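PDB 3SG0: extracellular ligand-binding receptor from Rhodopseudomonas palustris, which probably serves as the periplasmic solute-binding component of a transport system, capturing small aromatic acids such as benzoylformate between its two lobes. Local coordinates for residues 136-142 against 364-368; 163-169 against 192-198; 309-313 against 351-355. One frame throughout, in Å; residues are numbered along the deposited sequence.

Contact 1: 136-142 against 364-368; sequences VYKVVPN and HNGYD
The amide of Asn365 reads the backbone of 136-142 with both its ends. Its ND2 gives one hydrogen to Lys138 O and the other to Val140 O, each at 2.8 Å from ND2, while its OD1 accepts from Asn142 N at 2.9 Å. An asparagine suits this place because one short, flat group can serve two carbonyls and an N-H where the chain leaves the strand and turns. With CG anti to the backbone N (chi1 -175°), the amide reaches into that turn and lies stacked on the amide of Asn142, their planes 8° apart. Lys138, its chain extended until the last torsion, bends NZ back to Val140 O and Asn142 OD1; at Val140 O it arrives on the face opposite Asn365 ND2, and it also bonds Ala121 O. At the other end His364 ND1 donates to Val136 O, 2.7 Å away and near the imidazole plane, and a weak bond joins Lys138 N to His364 O.

The imidazole of His364 also lies over the phenol of Tyr137 in an offset stack, centroids 4.0 Å apart and planes at 18°, with Tyr137 CE1 above the middle of the smaller ring. Tyr137 OH goes on to Arg341 O and His364 NE2 to Glu345. Further out, Pro141 CG sits over one face of the Tyr367 ring, 4.1 Å from its centroid, a CH-pi contact made by a C-H of the compact, puckered proline ring.

Every touching residue is buried, so these bonds give buried carbonyls and N-H groups partners within the protein. Since ND1 is a donor and NE2 meets a carboxylate, His364 may well be positively charged. Val140, whose side chain touches the bound benzoylformate, thus sits on a backbone whose carbonyl O is held by Asn365, from a loop far along the chain.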
loop_
_atom_site.group_PDB
_atom_site.type_symbol
_atom_site.label_atom_id
_atom_site.label_comp_id
_atom_site.label_asym_id
_atom_site.label_seq_id
_atom_site.Cartn_x
_atom_site.Cartn_y
_atom_site.Cartn_z
ATOM N N VAL A 136 -11.920 10.235 0.980
ATOM C CA VAL A 136 -10.963 9.145 0.834
ATOM C C VAL A 136 -9.951 9.141 1.972
ATOM O O VAL A 136 -9.426 10.197 2.343
ATOM C CB VAL A 136 -10.209 9.280 -0.511
ATOM C CG1 VAL A 136 -9.273 8.091 -0.746
ATOM C CG2 VAL A 136 -11.197 9.417 -1.650
ATOM N N TYR A 137 -9.676 7.960 2.520
ATOM C CA TYR A 137 -8.637 7.776 3.535
ATOM C C TYR A 137 -7.676 6.704 3.060
ATOM O O TYR A 137 -8.024 5.886 2.199
ATOM C CB TYR A 137 -9.257 7.423 4.890
ATOM C CG TYR A 137 -10.068 8.567 5.422
ATOM C CD1 TYR A 137 -9.453 9.623 6.078
ATOM C CD2 TYR A 137 -11.439 8.633 5.215
ATOM C CE1 TYR A 137 -10.186 10.691 6.547
ATOM C CE2 TYR A 137 -12.178 9.712 5.667
ATOM C CZ TYR A 137 -11.539 10.738 6.329
ATOM O OH TYR A 137 -12.237 11.835 6.791
ATOM N N LYS A 138 -6.479 6.683 3.632
ATOM C CA LYS A 138 -5.406 5.890 3.051
ATOM C C LYS A 138 -4.401 5.454 4.105
ATOM O O LYS A 138 -3.585 6.257 4.559
ATOM C CB LYS A 138 -4.717 6.742 1.982
ATOM C CG LYS A 138 -3.553 6.095 1.273
ATOM C CD LYS A 138 -3.057 6.996 0.146
ATOM C CE LYS A 138 -1.876 6.415 -0.588
ATOM N NZ LYS A 138 -0.661 6.411 0.267
ATOM N N VAL A 139 -4.436 4.179 4.476
ATOM C CA VAL A 139 -3.534 3.692 5.517
ATOM C C VAL A 139 -2.103 3.416 5.070
ATOM O O VAL A 139 -1.205 3.428 5.914
ATOM C CB VAL A 139 -4.083 2.449 6.249
ATOM C CG1 VAL A 139 -5.372 2.792 6.980
ATOM C CG2 VAL A 139 -4.236 1.253 5.310
ATOM N N VAL A 140 -1.850 3.153 3.789
ATOM C CA VAL A 140 -0.467 2.927 3.360
ATOM C C VAL A 140 0.215 4.286 3.301
ATOM O O VAL A 140 -0.347 5.217 2.743
ATOM C CB VAL A 140 -0.412 2.255 1.977
ATOM C CG1 VAL A 140 1.028 2.157 1.492
ATOM C CG2 VAL A 140 -1.051 0.878 2.031
ATOM N N PRO A 141 1.420 4.431 3.883
ATOM C CA PRO A 141 2.058 5.752 3.793
ATOM C C PRO A 141 2.272 6.215 2.358
ATOM O O PRO A 141 2.644 5.435 1.482
ATOM C CB PRO A 141 3.395 5.535 4.507
ATOM C CG PRO A 141 3.096 4.440 5.497
ATOM C CD PRO A 141 2.208 3.505 4.718
ATOM N N ASN A 142 2.031 7.502 2.129
ATOM C CA ASN A 142 2.243 8.087 0.815
ATOM C C ASN A 142 3.650 7.806 0.297
ATOM O O ASN A 142 4.646 7.962 1.017
ATOM C CB ASN A 142 2.019 9.595 0.865
ATOM C CG ASN A 142 0.554 9.980 0.977
ATOM O OD1 ASN A 142 -0.348 9.164 0.789
ATOM N ND2 ASN A 142 0.317 11.251 1.275
ATOM N N HIS A 364 -5.343 13.063 4.759
ATOM C CA HIS A 364 -6.121 11.844 4.923
ATOM C C HIS A 364 -5.259 10.583 4.792
ATOM O O HIS A 364 -5.778 9.476 4.632
ATOM C CB HIS A 364 -7.279 11.822 3.937
ATOM C CG HIS A 364 -8.452 12.648 4.360
ATOM N ND1 HIS A 364 -9.695 12.491 3.788
ATOM C CD2 HIS A 364 -8.589 13.614 5.303
ATOM C CE1 HIS A 364 -10.551 13.319 4.363
ATOM N NE2 HIS A 364 -9.904 14.017 5.281
ATOM N N ASN A 365 -3.945 10.777 4.873
ATOM C CA ASN A 365 -2.970 9.684 4.941
ATOM C C ASN A 365 -2.517 9.514 6.393
ATOM O O ASN A 365 -2.743 8.467 7.006
ATOM C CB ASN A 365 -1.798 10.009 4.011
ATOM C CG ASN A 365 -0.775 8.889 3.900
ATOM O OD1 ASN A 365 0.432 9.157 3.866
ATOM N ND2 ASN A 365 -1.238 7.647 3.788
ATOM N N GLY A 366 -1.896 10.556 6.941
ATOM C CA GLY A 366 -1.681 10.625 8.374
ATOM C C GLY A 366 -0.258 10.432 8.862
ATOM O O GLY A 366 -0.043 10.384 10.076
ATOM N N TYR A 367 0.708 10.341 7.957
ATOM C CA TYR A 367 2.073 9.969 8.330
ATOM C C TYR A 367 3.088 11.032 7.977
ATOM O O TYR A 367 2.861 11.871 7.108
ATOM C CB TYR A 367 2.487 8.676 7.618
ATOM C CG TYR A 367 1.511 7.553 7.795
ATOM C CD1 TYR A 367 1.488 6.801 8.965
ATOM C CD2 TYR A 367 0.587 7.258 6.804
ATOM C CE1 TYR A 367 0.587 5.779 9.132
ATOM C CE2 TYR A 367 -0.313 6.236 6.953
ATOM C CZ TYR A 367 -0.314 5.501 8.120
ATOM O OH TYR A 367 -1.220 4.488 8.292
ATOM N N ASP A 368 4.238 10.965 8.638
ATOM C CA ASP A 368 5.392 11.767 8.263
ATOM C C ASP A 368 6.609 10.860 8.176
ATOM O O ASP A 368 6.477 9.642 8.123
ATOM C CB ASP A 368 5.608 12.931 9.239
ATOM C CG ASP A 368 5.771 12.479 10.685
ATOM O OD1 ASP A 368 6.196 11.339 10.919
ATOM O OD2 ASP A 368 5.482 13.275 11.609
#

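Contact 2: 163-169 against 192-198; sequences GYIGFSD and THEVYAR. With 173 (benzoyl-formic acid), chain B.
Glu194 N donates to Tyr164 O, Gly166 N to Glu194 O, Tyr196 N to Gly166 O and Ser168 N to Tyr196 O, the stagger of parallel strands. This backbone pairing joins strands 163-167 and 194-196, whose segment axes approach to 4.5 Å at 26°. Before the ladder begins, Thr192 OG1 adds a bond of 2.8 Å to Tyr164 O, meeting that oxygen from the face opposite Glu194 N. Gly166, without a side chain, lets the Tyr164 hydroxyl lie close over the strand.

The charged interactions gather at the strands' C-terminal ends. Arg198 turns NE and NH2 side-on to Asp169, and both grip OD2: NE lies nearly along its C-O axis, while NH2, 3.0 Å from OD2, comes from the syn side. OD2 of Asp169 lies nearly in the guanidinium plane, although the carboxylate plane is turned 42° from it. On the ligand side, NH2 reaches benzoylformate O1A at 2.8 Å and NH1 reaches its keto oxygen O2 at 3.2 Å. Arginine can do all this because its N-H groups fan out in one plane.

Packing against Phe167 would limit how that plane can turn. The extended chain of Arg198 crosses the Phe167 ring, CG standing 3.5 Å from the centroid, over the face, and the guanidinium follows at 28° to the ring. Phe167 CE1 also meets Tyr196 CZ at 3.6 Å, the two rings oblique, while Ile165 CG1 touches Tyr196 CD2.

The pair belongs to a right-handed beta-alpha-beta unit, with helix 170-186 as the connection; Asp169 OD1 caps that helix through Gly172 N. Strand 161-167 has strand 217-221 on its other side, whereas 189-196 ends the sheet. Tyr196 OH bonds Ser222 and Pro226, and its ring packs against helices 204-212 and 228-236.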
loop_
_atom_site.group_PDB
_atom_site.type_symbol
_atom_site.label_atom_id
_atom_site.label_comp_id
_atom_site.label_asym_id
_atom_site.label_seq_id
_atom_site.Cartn_x
_atom_site.Cartn_y
_atom_site.Cartn_z
ATOM N N GLY A 163 20.617 4.062 -11.696
ATOM C CA GLY A 163 19.705 3.701 -12.769
ATOM C C GLY A 163 18.277 3.639 -12.259
ATOM O O GLY A 163 18.052 3.545 -11.054
ATOM N N TYR A 164 17.307 3.696 -13.165
ATOM C CA TYR A 164 15.907 3.630 -12.767
ATOM C C TYR A 164 15.067 2.823 -13.750
ATOM O O TYR A 164 15.127 3.040 -14.965
ATOM C CB TYR A 164 15.315 5.038 -12.635
ATOM C CG TYR A 164 13.849 5.026 -12.277
ATOM C CD1 TYR A 164 12.875 4.844 -13.253
ATOM C CD2 TYR A 164 13.437 5.168 -10.958
ATOM C CE1 TYR A 164 11.526 4.811 -12.924
ATOM C CE2 TYR A 164 12.100 5.142 -10.623
ATOM C CZ TYR A 164 11.153 4.960 -11.606
ATOM O OH TYR A 164 9.830 4.935 -11.233
ATOM N N ILE A 165 14.264 1.910 -13.213
ATOM C CA ILE A 165 13.173 1.303 -13.970
ATOM C C ILE A 165 11.963 1.229 -13.053
ATOM O O ILE A 165 12.092 0.927 -11.867
ATOM C CB ILE A 165 13.532 -0.100 -14.519
ATOM C CG1 ILE A 165 12.370 -0.670 -15.336
ATOM C CG2 ILE A 165 13.961 -1.055 -13.406
ATOM C CD1 ILE A 165 12.712 -1.958 -16.073
ATOM N N GLY A 166 10.785 1.520 -13.584
ATOM C CA GLY A 166 9.588 1.450 -12.767
ATOM C C GLY A 166 8.363 1.218 -13.623
ATOM O O GLY A 166 8.431 1.270 -14.856
ATOM N N PHE A 167 7.234 0.962 -12.980
ATOM C CA PHE A 167 6.001 0.768 -13.720
ATOM C C PHE A 167 5.632 2.044 -14.472
ATOM O O PHE A 167 5.793 3.163 -13.964
ATOM C CB PHE A 167 4.841 0.456 -12.781
ATOM C CG PHE A 167 4.843 -0.937 -12.190
ATOM C CD1 PHE A 167 5.417 -2.031 -12.835
ATOM C CD2 PHE A 167 4.202 -1.145 -10.980
ATOM C CE1 PHE A 167 5.354 -3.302 -12.257
ATOM C CE2 PHE A 167 4.132 -2.393 -10.407
ATOM C CZ PHE A 167 4.697 -3.480 -11.041
ATOM N N SER A 168 5.072 1.863 -15.663
ATOM C CA SER A 168 4.536 2.965 -16.456
ATOM C C SER A 168 3.123 3.322 -15.983
ATOM O O SER A 168 2.156 3.250 -16.750
ATOM C CB SER A 168 4.534 2.594 -17.938
ATOM O OG SER A 168 3.997 1.297 -18.114
ATOM N N ASP A 169 3.002 3.681 -14.711
ATOM C CA ASP A 169 1.724 4.105 -14.157
ATOM C C ASP A 169 1.976 5.076 -13.015
ATOM O O ASP A 169 3.128 5.424 -12.731
ATOM C CB ASP A 169 0.861 2.908 -13.724
ATOM C CG ASP A 169 1.460 2.106 -12.574
ATOM O OD1 ASP A 169 2.240 2.649 -11.766
ATOM O OD2 ASP A 169 1.117 0.906 -12.473
ATOM N N THR A 192 18.751 6.929 -15.970
ATOM C CA THR A 192 17.712 6.501 -16.905
ATOM C C THR A 192 16.338 6.802 -16.350
ATOM O O THR A 192 16.182 7.116 -15.169
ATOM C CB THR A 192 17.744 4.979 -17.202
ATOM O OG1 THR A 192 17.482 4.238 -16.001
ATOM C CG2 THR A 192 19.068 4.546 -17.802
ATOM N N HIS A 193 15.342 6.677 -17.220
ATOM C CA HIS A 193 13.945 6.675 -16.825
ATOM C C HIS A 193 13.253 5.573 -17.624
ATOM O O HIS A 193 12.450 5.846 -18.517
ATOM C CB HIS A 193 13.301 8.037 -17.102
ATOM C CG HIS A 193 11.872 8.136 -16.659
ATOM N ND1 HIS A 193 11.090 9.240 -16.920
ATOM C CD2 HIS A 193 11.086 7.277 -15.965
ATOM C CE1 HIS A 193 9.884 9.055 -16.414
ATOM N NE2 HIS A 193 9.854 7.868 -15.835
ATOM N N GLU A 194 13.590 4.323 -17.317
ATOM C CA GLU A 194 12.995 3.189 -18.018
ATOM C C GLU A 194 11.704 2.798 -17.330
ATOM O O GLU A 194 11.571 2.935 -16.104
ATOM C CB GLU A 194 13.955 2.003 -18.053
ATOM C CG GLU A 194 15.210 2.257 -18.876
ATOM C CD GLU A 194 14.902 2.584 -20.323
ATOM O OE1 GLU A 194 14.176 1.812 -20.975
ATOM O OE2 GLU A 194 15.386 3.626 -20.815
ATOM N N VAL A 195 10.759 2.296 -18.115
ATOM C CA VAL A 195 9.482 1.865 -17.576
ATOM C C VAL A 195 9.061 0.522 -18.168
ATOM O O VAL A 195 9.551 0.108 -19.222
ATOM C CB VAL A 195 8.368 2.921 -17.812
ATOM C CG1 VAL A 195 8.706 4.236 -17.110
ATOM C CG2 VAL A 195 8.114 3.136 -19.296
ATOM N N TYR A 196 8.149 -0.153 -17.477
ATOM C CA TYR A 196 7.540 -1.368 -17.984
ATOM C C TYR A 196 6.134 -1.488 -17.449
ATOM O O TYR A 196 5.787 -0.858 -16.443
ATOM C CB TYR A 196 8.371 -2.612 -17.665
ATOM C CG TYR A 196 8.384 -3.137 -16.240
ATOM C CD1 TYR A 196 7.894 -4.411 -15.952
ATOM C CD2 TYR A 196 8.974 -2.414 -15.209
ATOM C CE1 TYR A 196 7.950 -4.937 -14.670
ATOM C CE2 TYR A 196 9.034 -2.930 -13.920
ATOM C CZ TYR A 196 8.527 -4.192 -13.661
ATOM O OH TYR A 196 8.609 -4.703 -12.376
ATOM N N ALA A 197 5.319 -2.282 -18.138
ATOM C CA ALA A 197 3.957 -2.538 -17.709
ATOM C C ALA A 197 3.926 -3.767 -16.810
ATOM O O ALA A 197 4.748 -4.669 -16.945
ATOM C CB ALA A 197 3.044 -2.712 -18.901
ATOM N N ARG A 198 2.980 -3.794 -15.875
ATOM C CA ARG A 198 3.018 -4.793 -14.805
ATOM C C ARG A 198 3.065 -6.239 -15.292
ATOM O O ARG A 198 3.724 -7.078 -14.670
ATOM C CB ARG A 198 1.863 -4.597 -13.811
ATOM C CG ARG A 198 1.814 -3.216 -13.182
ATOM C CD ARG A 198 1.064 -3.209 -11.837
ATOM N NE ARG A 198 0.972 -1.846 -11.324
ATOM C CZ ARG A 198 0.909 -1.494 -10.044
ATOM N NH1 ARG A 198 0.910 -2.403 -9.073
ATOM N NH2 ARG A 198 0.852 -0.206 -9.742
HETATM O O1B 173 B . -0.247 1.447 -5.187
HETATM C C1 173 B . 0.099 0.557 -5.919
HETATM O O1A 173 B . -0.167 0.546 -7.283
HETATM C C2 173 B . 1.056 -0.498 -5.434
HETATM O O2 173 B . 1.608 -1.218 -6.211
HETATM C C1G 173 B . 1.228 -0.637 -3.954
HETATM C C2D 173 B . -0.008 -0.632 -3.060
HETATM C C2E 173 B . 0.147 -0.745 -1.557
HETATM C C3 173 B . 1.550 -0.847 -0.960
HETATM C C1E 173 B . 2.779 -0.844 -1.888
HETATM C C1D 173 B . 2.633 -0.745 -3.392
#

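Contact 3: 309-313 against 351-355; sequences VHLWD and ALNNG
A type I beta turn, Leu352 to Gly355, links the two short strands of a hairpin and docks on helix 306-328 through the carboxylate of Asp313. Asn353 ND2 gives OD1 of Asp313 an almost straight bond (3.0 Å, 172° at the hydrogen), approaching on the syn side with the amide plane only 17° from the carboxylate. Asn353 N adds a weak bond to this oxygen. The other oxygen, OD2, takes Asn354 N at 3.0 Å almost end-on and Asn354 ND2 at 2.9 Å on the anti side, the second amide turned by 70°. Aspartate suits the spot because its two buried oxygens can serve backbone and side-chain N-H groups together, and these donors would be expected to stabilise its negative charge.

Around this polar core, Val309 CG2 packs on the Asn353 amide, 3.3 Å from ND2. The imidazole of His310, which touches the bound benzoylformate, meets Asn354 ND2 at its edge, with CD2 3.0 Å away. The whole is a tight turn whose N-H groups gather about a helix carboxylate, here beside the ligand pocket.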
loop_
_atom_site.group_PDB
_atom_site.type_symbol
_atom_site.label_atom_id
_atom_site.label_comp_id
_atom_site.label_asym_id
_atom_site.label_seq_id
_atom_site.Cartn_x
_atom_site.Cartn_y
_atom_site.Cartn_z
ATOM N N VAL A 309 -2.670 -6.517 5.786
ATOM C CA VAL A 309 -2.752 -5.536 6.861
ATOM C C VAL A 309 -3.277 -4.195 6.363
ATOM O O VAL A 309 -3.753 -3.390 7.154
ATOM C CB VAL A 309 -1.416 -5.403 7.643
ATOM C CG1 VAL A 309 -0.585 -4.218 7.151
ATOM C CG2 VAL A 309 -1.703 -5.269 9.132
ATOM N N HIS A 310 -3.222 -3.954 5.060
ATOM C CA HIS A 310 -3.786 -2.714 4.528
ATOM C C HIS A 310 -5.301 -2.743 4.638
ATOM O O HIS A 310 -5.932 -1.701 4.850
ATOM C CB HIS A 310 -3.263 -2.470 3.112
ATOM C CG HIS A 310 -1.781 -2.357 3.108
ATOM N ND1 HIS A 310 -0.946 -2.667 2.051
ATOM C CD2 HIS A 310 -0.981 -1.994 4.133
ATOM C CE1 HIS A 310 0.310 -2.481 2.434
ATOM N NE2 HIS A 310 0.311 -2.067 3.688
ATOM N N LEU A 311 -5.892 -3.929 4.537
ATOM C CA LEU A 311 -7.318 -4.078 4.813
ATOM C C LEU A 311 -7.563 -3.980 6.322
ATOM O O LEU A 311 -8.444 -3.249 6.781
ATOM C CB LEU A 311 -7.839 -5.402 4.254
ATOM C CG LEU A 311 -9.302 -5.724 4.568
ATOM C CD1 LEU A 311 -10.238 -4.587 4.186
ATOM C CD2 LEU A 311 -9.698 -7.015 3.874
ATOM N N TRP A 312 -6.763 -4.703 7.098
ATOM C CA TRP A 312 -6.917 -4.711 8.548
ATOM C C TRP A 312 -6.859 -3.295 9.144
ATOM O O TRP A 312 -7.748 -2.897 9.905
ATOM C CB TRP A 312 -5.841 -5.595 9.174
ATOM C CG TRP A 312 -5.948 -5.730 10.657
ATOM C CD1 TRP A 312 -5.297 -4.990 11.590
ATOM C CD2 TRP A 312 -6.761 -6.663 11.378
ATOM N NE1 TRP A 312 -5.648 -5.400 12.853
ATOM C CE2 TRP A 312 -6.543 -6.433 12.750
ATOM C CE3 TRP A 312 -7.639 -7.681 10.995
ATOM C CZ2 TRP A 312 -7.182 -7.174 13.745
ATOM C CZ3 TRP A 312 -8.269 -8.417 11.987
ATOM C CH2 TRP A 312 -8.037 -8.158 13.342
ATOM N N ASP A 313 -5.805 -2.549 8.818
ATOM C CA ASP A 313 -5.629 -1.205 9.364
ATOM C C ASP A 313 -6.764 -0.280 8.899
ATOM O O ASP A 313 -7.195 0.601 9.643
ATOM C CB ASP A 313 -4.292 -0.590 8.925
ATOM C CG ASP A 313 -3.075 -1.075 9.722
ATOM O OD1 ASP A 313 -3.214 -1.770 10.765
ATOM O OD2 ASP A 313 -1.954 -0.708 9.277
ATOM N N ALA A 351 -1.304 4.109 16.576
ATOM C CA ALA A 351 -0.319 3.189 16.032
ATOM C C ALA A 351 -1.024 2.148 15.177
ATOM O O ALA A 351 -1.795 1.334 15.688
ATOM C CB ALA A 351 0.465 2.518 17.153
ATOM N N LEU A 352 -0.774 2.201 13.874
ATOM C CA LEU A 352 -1.243 1.192 12.933
ATOM C C LEU A 352 -0.048 0.351 12.512
ATOM O O LEU A 352 1.097 0.727 12.746
ATOM C CB LEU A 352 -1.845 1.873 11.695
ATOM C CG LEU A 352 -3.126 2.682 11.917
ATOM C CD1 LEU A 352 -3.532 3.393 10.648
ATOM C CD2 LEU A 352 -4.265 1.786 12.419
ATOM N N ASN A 353 -0.300 -0.778 11.863
ATOM C CA ASN A 353 0.790 -1.549 11.282
ATOM C C ASN A 353 1.565 -0.763 10.240
ATOM O O ASN A 353 2.751 -1.000 10.006
ATOM C CB ASN A 353 0.249 -2.835 10.691
ATOM C CG ASN A 353 -0.152 -3.805 11.759
ATOM O OD1 ASN A 353 0.696 -4.525 12.287
ATOM N ND2 ASN A 353 -1.429 -3.808 12.130
ATOM N N ASN A 354 0.878 0.196 9.622
ATOM C CA ASN A 354 1.463 1.049 8.607
ATOM C C ASN A 354 2.247 2.234 9.163
ATOM O O ASN A 354 2.932 2.914 8.399
ATOM C CB ASN A 354 0.365 1.537 7.650
ATOM C CG ASN A 354 0.124 0.574 6.509
ATOM O OD1 ASN A 354 0.883 0.560 5.542
ATOM N ND2 ASN A 354 -0.932 -0.226 6.598
ATOM N N GLY A 355 2.149 2.493 10.463
ATOM C CA GLY A 355 2.857 3.615 11.061
ATOM C C GLY A 355 2.005 4.353 12.068
ATOM O O GLY A 355 0.890 3.933 12.388
#

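How the contacts relate
Contacts 1 and 3 are neighbours, their centres 10 Å apart, and they touch where Asn354 of the turn packs against Val139, Pro141 and Tyr367. Contact 2 lies 24 Å from contact 1 and 28 Å from contact 3, centre to centre, and touches neither. Its strands belong to the four-stranded parallel sheet, whereas strand 136-138 edges the six-stranded mixed sheet, in the two-lobed plan of periplasmic binding proteins. Along the chain, contact 1 closes a loop that encloses first contact 2 and then contact 3. Each contact supplies one pocket residue, Val140, Arg198 and His310, so benzoylformate is met from both lobes.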